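Local coordinates for protein WbmS, polysaccharide deacetylase involved in O-antigen biosynthesis (Bordetella bronchiseptica, PDB 3HFT) that probably removes acetyl groups from a sugar substrate during O-antigen biosynthesis, as a zinc-containing member of the polysaccharide deacetylase family, at residues R23-I27 with R145-N149; L59-V65 with L249-L253; V181-Y185 with T216-R220. All coordinates share one frame; numbering follows the deposited sequence. Where two conformers were deposited one is given.

Interaction 1: R23-I27 with R145-N149; sequences RISDI and RYDCN
Ser-25 and Tyr-146 are the residues whose CA atoms come nearest across the two segments, 7.3 Å apart. Residues 24-26 form one short 3-10 turn, in which Ile-27 N bonds back to Ile-24 O, and this turn sits beside the short strand 146-147 of the smaller, mixed sheet. Across that gap the Tyr-146 ring does most of the work. Its CG stands anti to the carbonyl carbon (chi1 -61°), and the ring reaches along the 3-10 turn with Ile-24 O and Ser-25 N over one face. Ile-24 O lies 3.8 Å above the ring plane, toward the rim. At the root of the ring, Ile-24 CG2 packs 3.6 Å from Tyr-146 CB, the two side chains sliding past each other in opposite directions; the same methyl also touches Cys-148 SG. At the far end, Tyr-146 OH donates a 2.7 Å hydrogen bond to Ile-27 O, lying in the carbonyl plane with a C=O...O angle of 157°, while Ile-27 CB rests against Tyr-146 CE1. Ser-25 turns its hydroxyl to another partner, Glu-88. Residues 23-27 touch both sheets: Ile-24 also packs on Phe-40 and Thr-42 of the parallel sheet and on Ser-123 of the mixed one. The tyrosine is held at both ends, by apolar contact at CB and by the bond at OH, which would limit its movement and gives the carbonyl of Ile-27, just after the 3-10 turn, a partner.

Interaction 2: L59-V65 with L249-L253; sequences LIEGAGV and LQSLL
Leu-253 meets Ile-60, Ala-63 and Val-65 in an apolar helix-to-helix contact on the outside of the central parallel sheet, where the end of helix 50-63 lies beside the C-terminal helix 245-256. The two short axes run nearly parallel, 13° apart in direction, and come no closer than 11.1 Å, so side chains rather than backbones fill the interface. Leu-253 divides its two methyls, which its CG, anti to the carbonyl carbon (chi1 -70°), carries across to the other helix. CD1 sits 3.9 Å from Ile-60 CD1 and also touches the Ala-63 methyl; CD2 meets Ala-63 CB and lies 3.8 Å from Val-65 CG2. With only a methyl on Ala-63, the backbones draw together here, its CA lying 6.8 Å from that of Leu-253. One turn back, Ile-60 CD1 bridges to Leu-249 CD2 at 4.1 Å, the side chains crossing at about a right angle. In the parallel alpha/beta core, helix 50-63 links neighbouring strands 39-44 and 67-71 as the crossover of a beta-alpha-beta unit, and the C-terminal helix packs alongside it: Leu-253 and Val-65 both reach Leu-41 on the first of those strands. Gly-64, with positive phi (71°), takes the chain out of the helix and lets Val-65 turn back toward Leu-253. At the partly exposed rim, Leu-59 CD1 packs 4.0 Å from Gln-250 NE2. Val-212 of helix 209-214 touches both Leu-59 and Leu-249.

Interaction 3: V181-Y185 with T216-R220; sequences VACLY and TESLR
Cys-183 SG and Leu-219 CG each stand anti to the carbonyl carbon of their own residue, with chi1 of -61° and -65°, and these torsions bring sulfur and isobutyl group against the facing segment. The thiol of Cys-183 leans over the peptide between Glu-217 and Ser-218: SG lies 3.8 Å from Glu-217 C and 4.0 Å from Ser-218 N. It also touches the Thr-216 methyl, at 4.1 Å from CG2. Beside it, Leu-219 CG packs 3.8 Å from Cys-183 CB. Leu-219 CD1 carries on to the next residue of the helix, touching both CG and CD2 of Leu-184 as the two leucine side chains cross at about a right angle. The contact joins the helix 179-185, which follows the edge strand 177-178 of the parallel sheet, to the start of helix 219-224, where Ser-218 occupies the N-cap position. The approach is close, with 5.7 Å between the CA atoms of Cys-183 and Ser-218. No hydrogen bond spans the segments, and the polar ends turn to other partners: Thr-216 OG1 bonds to His-211 ND1, while Glu-217 OE1 forms a salt bridge with Arg-221 and accepts a weak hydrogen bond from the backbone N of Ser-218. The second subunit also reaches helix 179-185: its Trp-166 packs on Val-181 and Leu-184, and Tyr-185 OH hydrogen-bonds to the backbone oxygen of that subunit's Arg-164.

In the fold
The three contacts lie around the central parallel sheet and do not touch one another. Interactions 1 and 3 lie on opposite sides of the chain's centre, 26 Å apart between centres; the centre of interaction 2 is about 20 Å from that of interaction 1 and 21 Å from that of interaction 3. Along the chain, interactions 1 and 2 interlock, their segments alternating, whereas interaction 3 falls wholly between the two segments of interaction 2. Zinc is bound by Asp-46, His-92 and His-127, and the Cys-148 side chain of interaction 1 is about 11 Å from it, so that contact does not reach the metal. Interaction 3 instead adjoins the subunit interface through helix 179-185.

Interaction 1: R23-I27 with R145-N149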
ATOM      1  N   ARG A  23      -4.951   7.567  19.895  1.00 33.39           N
ATOM      2  CA  ARG A  23      -4.494   8.379  18.790  1.00 31.13           C
ATOM      3  C   ARG A  23      -3.414   7.629  18.011  1.00 32.51           C
ATOM      4  O   ARG A  23      -2.686   6.818  18.574  1.00 32.15           O
ATOM      5  CB  ARG A  23      -3.895   9.664  19.339  1.00 32.60           C
ATOM      6  CG  ARG A  23      -4.884  10.443  20.180  1.00 36.10           C
ATOM      7  CD  ARG A  23      -4.181  11.547  20.901  1.00 41.84           C
ATOM      8  NE  ARG A  23      -3.205  11.019  21.825  1.00 46.76           N
ATOM      9  CZ  ARG A  23      -3.220  11.171  23.140  1.00 51.01           C
ATOM     10  NH1 ARG A  23      -4.161  11.870  23.752  1.00 55.40           N
ATOM     11  NH2 ARG A  23      -2.253  10.633  23.847  1.00 48.30           N
ATOM     12  N   ILE A  24      -3.284   7.903  16.720  1.00 33.46           N
ATOM     13  CA  ILE A  24      -2.224   7.236  15.947  1.00 31.84           C
ATOM     14  C   ILE A  24      -0.842   7.449  16.591  1.00 32.84           C
ATOM     15  O   ILE A  24      -0.057   6.501  16.689  1.00 33.04           O
ATOM     16  CB  ILE A  24      -2.248   7.675  14.436  1.00 33.37           C
ATOM     17  CG1 ILE A  24      -3.553   7.219  13.744  1.00 35.34           C
ATOM     18  CG2 ILE A  24      -0.990   7.197  13.678  1.00 34.44           C
ATOM     19  CD1 ILE A  24      -3.650   5.689  13.429  1.00 31.61           C
ATOM     20  N   SER A  25      -0.540   8.657  17.087  1.00 31.21           N
ATOM     21  CA  SER A  25       0.781   8.890  17.687  1.00 33.28           C
ATOM     22  C   SER A  25       0.995   8.183  19.021  1.00 34.18           C
ATOM     23  O   SER A  25       2.098   8.256  19.590  1.00 35.87           O
ATOM     24  CB  SER A  25       1.021  10.381  17.878  1.00 33.44           C
ATOM     25  OG  SER A  25      -0.056  10.955  18.585  1.00 37.03           O
ATOM     26  N   ASP A  26      -0.014   7.475  19.521  1.00 34.30           N
ATOM     27  CA  ASP A  26       0.155   6.679  20.740  1.00 33.79           C
ATOM     28  C   ASP A  26       0.817   5.331  20.421  1.00 34.10           C
ATOM     29  O   ASP A  26       1.258   4.643  21.327  1.00 34.58           O
ATOM     30  CB  ASP A  26      -1.186   6.430  21.437  1.00 32.14           C
ATOM     31  CG  ASP A  26      -1.816   7.686  21.999  1.00 33.05           C
ATOM     32  OD1 ASP A  26      -1.101   8.556  22.517  1.00 32.40           O
ATOM     33  OD2 ASP A  26      -3.060   7.786  21.968  1.00 31.92           O
ATOM     34  N   ILE A  27       0.918   4.964  19.140  1.00 33.51           N
ATOM     35  CA  ILE A  27       1.533   3.698  18.736  1.00 33.92           C
ATOM     36  C   ILE A  27       3.029   3.753  19.032  1.00 36.61           C
ATOM     37  O   ILE A  27       3.720   4.678  18.594  1.00 35.72           O
ATOM     38  CB  ILE A  27       1.320   3.424  17.239  1.00 33.58           C
ATOM     39  CG1 ILE A  27      -0.184   3.223  16.973  1.00 32.45           C
ATOM     40  CG2 ILE A  27       2.155   2.193  16.738  1.00 33.97           C
ATOM     41  CD1 ILE A  27      -0.618   3.320  15.508  1.00 34.33           C
ATOM     42  N   ARG A 145       6.091  10.650  11.135  1.00 36.53           N
ATOM     43  CA  ARG A 145       6.495   9.365  11.676  1.00 34.91           C
ATOM     44  C   ARG A 145       5.512   8.269  11.406  1.00 33.85           C
ATOM     45  O   ARG A 145       5.882   7.103  11.429  1.00 38.66           O
ATOM     46  CB  ARG A 145       6.698   9.416  13.192  1.00 35.78           C
ATOM     47  N   TYR A 146       4.240   8.585  11.212  1.00 32.32           N
ATOM     48  CA  TYR A 146       3.277   7.538  11.005  1.00 31.38           C
ATOM     49  C   TYR A 146       2.599   7.636   9.643  1.00 31.85           C
ATOM     50  O   TYR A 146       1.857   8.595   9.389  1.00 34.93           O
ATOM     51  CB  TYR A 146       2.195   7.623  12.076  1.00 34.19           C
ATOM     52  CG  TYR A 146       2.732   7.460  13.454  1.00 34.60           C
ATOM     53  CD1 TYR A 146       2.927   6.197  13.997  1.00 38.59           C
ATOM     54  CD2 TYR A 146       3.103   8.550  14.200  1.00 33.73           C
ATOM     55  CE1 TYR A 146       3.439   6.046  15.262  1.00 35.43           C
ATOM     56  CE2 TYR A 146       3.613   8.402  15.472  1.00 36.85           C
ATOM     57  CZ  TYR A 146       3.773   7.149  15.994  1.00 36.12           C
ATOM     58  OH  TYR A 146       4.283   6.987  17.243  1.00 37.92           O
ATOM     59  N   ASP A 147       2.808   6.628   8.803  1.00 30.94           N
ATOM     60  CA  ASP A 147       2.113   6.542   7.530  1.00 31.56           C
ATOM     61  C   ASP A 147       0.844   5.676   7.671  1.00 32.82           C
ATOM     62  O   ASP A 147       0.912   4.553   8.169  1.00 35.53           O
ATOM     63  CB  ASP A 147       3.031   5.980   6.442  1.00 32.79           C
ATOM     64  CG  ASP A 147       2.283   5.705   5.160  1.00 34.85           C
ATOM     65  OD1 ASP A 147       1.701   4.587   5.057  1.00 35.85           O
ATOM     66  OD2 ASP A 147       2.280   6.610   4.288  1.00 41.08           O
ATOM     67  N   CYS A 148      -0.302   6.214   7.258  1.00 31.76           N
ATOM     68  CA  CYS A 148      -1.594   5.563   7.411  1.00 32.62           C
ATOM     69  C   CYS A 148      -2.235   5.261   6.064  1.00 35.01           C
ATOM     70  O   CYS A 148      -3.444   5.263   5.945  1.00 33.01           O
ATOM     71  CB  CYS A 148      -2.527   6.442   8.247  1.00 32.69           C
ATOM     72  SG  CYS A 148      -1.848   6.664   9.925  1.00 37.06           S
ATOM     73  N   ASN A 149      -1.407   4.928   5.073  1.00 35.06           N
ATOM     74  CA  ASN A 149      -1.862   4.750   3.675  1.00 34.74           C
ATOM     75  C   ASN A 149      -2.187   3.324   3.193  1.00 33.95           C
ATOM     76  O   ASN A 149      -2.707   3.157   2.104  1.00 35.31           O
ATOM     77  CB  ASN A 149      -0.797   5.340   2.747  1.00 33.53           C
ATOM     78  CG  ASN A 149      -0.915   6.855   2.644  1.00 35.94           C
ATOM     79  OD1 ASN A 149      -1.986   7.350   2.376  1.00 34.38           O
ATOM     80  ND2 ASN A 149       0.179   7.570   2.809  1.00 33.97           N
TER

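Interaction 2: L59-V65 with L249-L253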
ATOM      1  N   LEU A  59     -19.863  14.882  17.853  1.00 35.76           N
ATOM      2  CA  LEU A  59     -20.188  13.493  18.093  1.00 37.03           C
ATOM      3  C   LEU A  59     -19.061  12.767  18.840  1.00 36.54           C
ATOM      4  O   LEU A  59     -19.300  12.072  19.845  1.00 35.68           O
ATOM      5  CB  LEU A  59     -20.490  12.844  16.739  1.00 37.87           C
ATOM      6  CG  LEU A  59     -21.544  11.763  16.654  1.00 44.21           C
ATOM      7  CD1 LEU A  59     -22.842  12.246  17.263  1.00 45.26           C
ATOM      8  CD2 LEU A  59     -21.760  11.338  15.192  1.00 40.92           C
ATOM      9  N   ILE A  60     -17.818  12.961  18.397  1.00 34.11           N
ATOM     10  CA  ILE A  60     -16.658  12.348  19.075  1.00 33.83           C
ATOM     11  C   ILE A  60     -16.377  12.982  20.455  1.00 34.97           C
ATOM     12  O   ILE A  60     -16.139  12.265  21.434  1.00 35.03           O
ATOM     13  CB  ILE A  60     -15.416  12.386  18.172  1.00 32.98           C
ATOM     14  CG1 ILE A  60     -15.729  11.729  16.826  1.00 32.17           C
ATOM     15  CG2 ILE A  60     -14.231  11.662  18.826  1.00 31.80           C
ATOM     16  CD1 ILE A  60     -16.399  10.313  16.936  1.00 34.35           C
ATOM     17  N   GLU A  61     -16.439  14.320  20.545  1.00 35.16           N
ATOM     18  CA  GLU A  61     -16.314  15.002  21.827  1.00 35.51           C
ATOM     19  C   GLU A  61     -17.369  14.523  22.827  1.00 36.08           C
ATOM     20  O   GLU A  61     -17.061  14.324  23.987  1.00 34.15           O
ATOM     21  CB  GLU A  61     -16.337  16.529  21.653  1.00 35.03           C
ATOM     22  CG  GLU A  61     -15.048  16.984  20.952  1.00 41.17           C
ATOM     23  CD  GLU A  61     -14.764  18.485  21.004  1.00 39.01           C
ATOM     24  OE1 GLU A  61     -15.719  19.289  21.120  1.00 39.12           O
ATOM     25  OE2 GLU A  61     -13.555  18.835  20.870  1.00 44.41           O
ATOM     26  N   GLY A  62     -18.594  14.291  22.370  1.00 34.89           N
ATOM     27  CA  GLY A  62     -19.646  13.782  23.245  1.00 34.31           C
ATOM     28  C   GLY A  62     -19.354  12.413  23.839  1.00 34.65           C
ATOM     29  O   GLY A  62     -19.813  12.101  24.940  1.00 32.70           O
ATOM     30  N   ALA A  63     -18.596  11.598  23.111  1.00 35.19           N
ATOM     31  CA  ALA A  63     -18.194  10.271  23.565  1.00 35.16           C
ATOM     32  C   ALA A  63     -17.004  10.359  24.497  1.00 36.70           C
ATOM     33  O   ALA A  63     -16.756   9.457  25.286  1.00 38.52           O
ATOM     34  CB  ALA A  63     -17.857   9.387  22.343  1.00 33.59           C
ATOM     35  N   GLY A  64     -16.241  11.436  24.385  1.00 37.25           N
ATOM     36  CA  GLY A  64     -15.075  11.640  25.219  1.00 35.49           C
ATOM     37  C   GLY A  64     -13.897  10.736  24.920  1.00 36.62           C
ATOM     38  O   GLY A  64     -13.122  10.435  25.819  1.00 34.09           O
ATOM     39  N   VAL A  65     -13.755  10.314  23.663  1.00 36.27           N
ATOM     40  CA  VAL A  65     -12.674   9.398  23.244  1.00 35.49           C
ATOM     41  C   VAL A  65     -11.602  10.113  22.395  1.00 35.32           C
ATOM     42  O   VAL A  65     -11.827  11.220  21.870  1.00 34.89           O
ATOM     43  CB  VAL A  65     -13.256   8.195  22.411  1.00 34.72           C
ATOM     44  CG1 VAL A  65     -14.372   7.494  23.181  1.00 36.56           C
ATOM     45  CG2 VAL A  65     -13.815   8.654  21.031  1.00 35.56           C
ATOM     46  N   LEU A 249     -20.992   4.296  13.592  1.00 34.97           N
ATOM     47  CA  LEU A 249     -20.060   4.986  14.489  1.00 35.25           C
ATOM     48  C   LEU A 249     -20.678   5.168  15.844  1.00 35.00           C
ATOM     49  O   LEU A 249     -20.015   4.973  16.864  1.00 31.98           O
ATOM     50  CB  LEU A 249     -19.702   6.352  13.909  1.00 35.65           C
ATOM     51  CG  LEU A 249     -18.820   7.267  14.753  1.00 33.01           C
ATOM     52  CD1 LEU A 249     -17.469   6.637  15.142  1.00 31.65           C
ATOM     53  CD2 LEU A 249     -18.624   8.599  13.961  1.00 35.98           C
ATOM     54  N   GLN A 250     -21.943   5.569  15.888  1.00 32.13           N
ATOM     55  CA  GLN A 250     -22.605   5.740  17.187  1.00 33.38           C
ATOM     56  C   GLN A 250     -22.661   4.437  17.991  1.00 35.09           C
ATOM     57  O   GLN A 250     -22.395   4.448  19.185  1.00 34.92           O
ATOM     58  CB  GLN A 250     -24.015   6.338  17.029  1.00 31.75           C
ATOM     59  CG  GLN A 250     -23.984   7.799  16.605  1.00 32.71           C
ATOM     60  CD  GLN A 250     -25.355   8.303  16.202  1.00 38.06           C
ATOM     61  OE1 GLN A 250     -26.083   7.631  15.486  1.00 37.07           O
ATOM     62  NE2 GLN A 250     -25.703   9.476  16.665  1.00 39.92           N
ATOM     63  N   SER A 251     -22.970   3.313  17.344  1.00 36.79           N
ATOM     64  CA  SER A 251     -22.992   2.007  18.034  1.00 38.01           C
ATOM     65  C   SER A 251     -21.634   1.569  18.517  1.00 37.86           C
ATOM     66  O   SER A 251     -21.492   1.021  19.605  1.00 36.38           O
ATOM     67  CB  SER A 251     -23.490   0.906  17.117  1.00 39.94           C
ATOM     68  OG  SER A 251     -24.828   1.170  16.795  1.00 49.07           O
ATOM     69  N   LEU A 252     -20.639   1.794  17.687  1.00 36.28           N
ATOM     70  CA  LEU A 252     -19.266   1.424  18.025  1.00 37.83           C
ATOM     71  C   LEU A 252     -18.822   2.173  19.256  1.00 37.26           C
ATOM     72  O   LEU A 252     -18.204   1.591  20.158  1.00 38.13           O
ATOM     73  CB  LEU A 252     -18.378   1.738  16.829  1.00 36.08           C
ATOM     74  CG  LEU A 252     -16.877   1.595  16.816  1.00 43.68           C
ATOM     75  CD1 LEU A 252     -16.471   1.768  15.341  1.00 43.84           C
ATOM     76  CD2 LEU A 252     -16.212   2.620  17.698  1.00 41.31           C
ATOM     77  N   LEU A 253     -19.146   3.468  19.311  1.00 37.64           N
ATOM     78  CA  LEU A 253     -18.829   4.296  20.478  1.00 37.86           C
ATOM     79  C   LEU A 253     -19.577   3.802  21.718  1.00 39.57           C
ATOM     80  O   LEU A 253     -18.965   3.609  22.780  1.00 40.30           O
ATOM     81  CB  LEU A 253     -19.164   5.778  20.207  1.00 38.57           C
ATOM     82  CG  LEU A 253     -18.274   6.523  19.196  1.00 35.92           C
ATOM     83  CD1 LEU A 253     -18.863   7.883  18.781  1.00 34.25           C
ATOM     84  CD2 LEU A 253     -16.826   6.650  19.730  1.00 32.80           C
TER

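Interaction 3: V181-Y185 with T216-R220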
ATOM      1  N   VAL A 181     -15.586   2.791   1.600  1.00 36.59           N
ATOM      2  CA  VAL A 181     -15.157   1.433   1.204  1.00 36.38           C
ATOM      3  C   VAL A 181     -16.162   0.355   1.638  1.00 35.70           C
ATOM      4  O   VAL A 181     -16.382  -0.639   0.921  1.00 39.21           O
ATOM      5  CB  VAL A 181     -13.721   1.136   1.711  1.00 35.70           C
ATOM      6  CG1 VAL A 181     -13.315  -0.293   1.413  1.00 38.64           C
ATOM      7  CG2 VAL A 181     -12.748   2.099   1.032  1.00 36.13           C
ATOM      8  N   ALA A 182     -16.815   0.574   2.780  1.00 34.45           N
ATOM      9  CA  ALA A 182     -17.826  -0.340   3.256  1.00 33.92           C
ATOM     10  C   ALA A 182     -18.973  -0.351   2.250  1.00 34.87           C
ATOM     11  O   ALA A 182     -19.552  -1.410   1.946  1.00 37.22           O
ATOM     12  CB  ALA A 182     -18.313   0.080   4.624  1.00 32.99           C
ATOM     13  N   CYS A 183     -19.325   0.820   1.739  1.00 35.95           N
ATOM     14  CA  CYS A 183     -20.349   0.869   0.681  1.00 37.42           C
ATOM     15  C   CYS A 183     -19.888   0.074  -0.547  1.00 37.93           C
ATOM     16  O   CYS A 183     -20.616  -0.749  -1.071  1.00 39.88           O
ATOM     17  CB  CYS A 183     -20.670   2.307   0.283  1.00 37.85           C
ATOM     18  SG  CYS A 183     -21.328   3.324   1.643  1.00 38.07           S
ATOM     19  N   LEU A 184     -18.667   0.290  -1.000  1.00 37.32           N
ATOM     20  CA  LEU A 184     -18.192  -0.398  -2.213  1.00 39.01           C
ATOM     21  C   LEU A 184     -18.107  -1.919  -2.048  1.00 40.69           C
ATOM     22  O   LEU A 184     -18.387  -2.654  -2.983  1.00 38.57           O
ATOM     23  CB  LEU A 184     -16.830   0.147  -2.620  1.00 41.62           C
ATOM     24  CG  LEU A 184     -16.832   1.611  -3.062  1.00 43.54           C
ATOM     25  CD1 LEU A 184     -15.427   2.196  -2.928  1.00 48.34           C
ATOM     26  CD2 LEU A 184     -17.388   1.740  -4.454  1.00 46.42           C
ATOM     27  N   TYR A 185     -17.722  -2.403  -0.870  1.00 36.85           N
ATOM     28  CA  TYR A 185     -17.665  -3.832  -0.605  1.00 35.88           C
ATOM     29  C   TYR A 185     -19.004  -4.433  -0.092  1.00 38.99           C
ATOM     30  O   TYR A 185     -19.101  -5.640   0.129  1.00 34.92           O
ATOM     31  CB  TYR A 185     -16.611  -4.103   0.452  1.00 38.04           C
ATOM     32  CG  TYR A 185     -15.168  -4.165   0.000  1.00 33.76           C
ATOM     33  CD1 TYR A 185     -14.740  -5.101  -0.948  1.00 35.37           C
ATOM     34  CD2 TYR A 185     -14.192  -3.388   0.644  1.00 38.51           C
ATOM     35  CE1 TYR A 185     -13.379  -5.198  -1.294  1.00 36.20           C
ATOM     36  CE2 TYR A 185     -12.839  -3.495   0.303  1.00 35.04           C
ATOM     37  CZ  TYR A 185     -12.447  -4.415  -0.652  1.00 36.00           C
ATOM     38  OH  TYR A 185     -11.109  -4.524  -0.968  1.00 35.19           O
ATOM     39  N   THR A 216     -24.422   7.999   5.570  1.00 33.17           N
ATOM     40  CA  THR A 216     -24.349   7.318   4.283  1.00 34.78           C
ATOM     41  C   THR A 216     -24.336   5.791   4.390  1.00 35.23           C
ATOM     42  O   THR A 216     -23.503   5.204   5.083  1.00 34.97           O
ATOM     43  CB  THR A 216     -23.079   7.716   3.516  1.00 36.28           C
ATOM     44  OG1 THR A 216     -23.046   9.133   3.387  1.00 34.11           O
ATOM     45  CG2 THR A 216     -23.013   7.038   2.140  1.00 31.46           C
ATOM     46  N   GLU A 217     -25.266   5.188   3.656  1.00 33.73           N
ATOM     47  CA  GLU A 217     -25.318   3.737   3.455  1.00 34.86           C
ATOM     48  C   GLU A 217     -25.076   3.332   1.982  1.00 37.98           C
ATOM     49  O   GLU A 217     -24.916   2.172   1.695  1.00 34.71           O
ATOM     50  CB  GLU A 217     -26.679   3.212   3.907  1.00 36.66           C
ATOM     51  CG  GLU A 217     -27.817   3.343   2.895  1.00 34.63           C
ATOM     52  CD  GLU A 217     -28.339   4.771   2.599  1.00 42.15           C
ATOM     53  OE1 GLU A 217     -27.618   5.790   2.589  1.00 35.91           O
ATOM     54  OE2 GLU A 217     -29.525   4.863   2.302  1.00 38.09           O
ATOM     55  N   SER A 218     -25.144   4.294   1.066  0.50 37.75           N
ATOM     56  CA  SER A 218     -24.892   4.069  -0.359  0.50 36.70           C
ATOM     57  C   SER A 218     -24.255   5.323  -0.916  0.50 36.54           C
ATOM     58  O   SER A 218     -24.667   6.432  -0.582  0.50 37.08           O
ATOM     59  CB  SER A 218     -26.188   3.782  -1.123  0.50 39.38           C
ATOM     60  OG  SER A 218     -26.006   3.911  -2.537  0.50 30.51           O
ATOM     61  N   LEU A 219     -23.244   5.149  -1.758  1.00 37.32           N
ATOM     62  CA  LEU A 219     -22.584   6.276  -2.375  1.00 35.76           C
ATOM     63  C   LEU A 219     -23.485   7.006  -3.359  1.00 34.57           C
ATOM     64  O   LEU A 219     -23.193   8.142  -3.747  1.00 35.94           O
ATOM     65  CB  LEU A 219     -21.284   5.853  -3.034  1.00 38.20           C
ATOM     66  CG  LEU A 219     -20.248   5.348  -2.025  1.00 38.72           C
ATOM     67  CD1 LEU A 219     -18.964   4.876  -2.710  1.00 41.20           C
ATOM     68  CD2 LEU A 219     -19.946   6.434  -0.985  1.00 32.82           C
ATOM     69  N   ARG A 220     -24.598   6.386  -3.754  1.00 35.58           N
ATOM     70  CA  ARG A 220     -25.525   7.061  -4.616  1.00 36.31           C
ATOM     71  C   ARG A 220     -26.206   8.217  -3.869  1.00 37.34           C
ATOM     72  O   ARG A 220     -26.526   9.222  -4.461  1.00 38.70           O
ATOM     73  CB  ARG A 220     -26.551   6.046  -5.164  1.00 37.80           C
ATOM     74  CG  ARG A 220     -27.428   6.576  -6.293  1.00 46.03           C
ATOM     75  CD  ARG A 220     -26.612   7.130  -7.469  1.00 51.68           C
ATOM     76  NE  ARG A 220     -27.474   7.780  -8.446  1.00 58.59           N
ATOM     77  CZ  ARG A 220     -28.144   7.151  -9.409  1.00 56.48           C
ATOM     78  NH1 ARG A 220     -28.054   5.837  -9.570  1.00 61.53           N
ATOM     79  NH2 ARG A 220     -28.906   7.854 -10.231  1.00 64.30           N
TER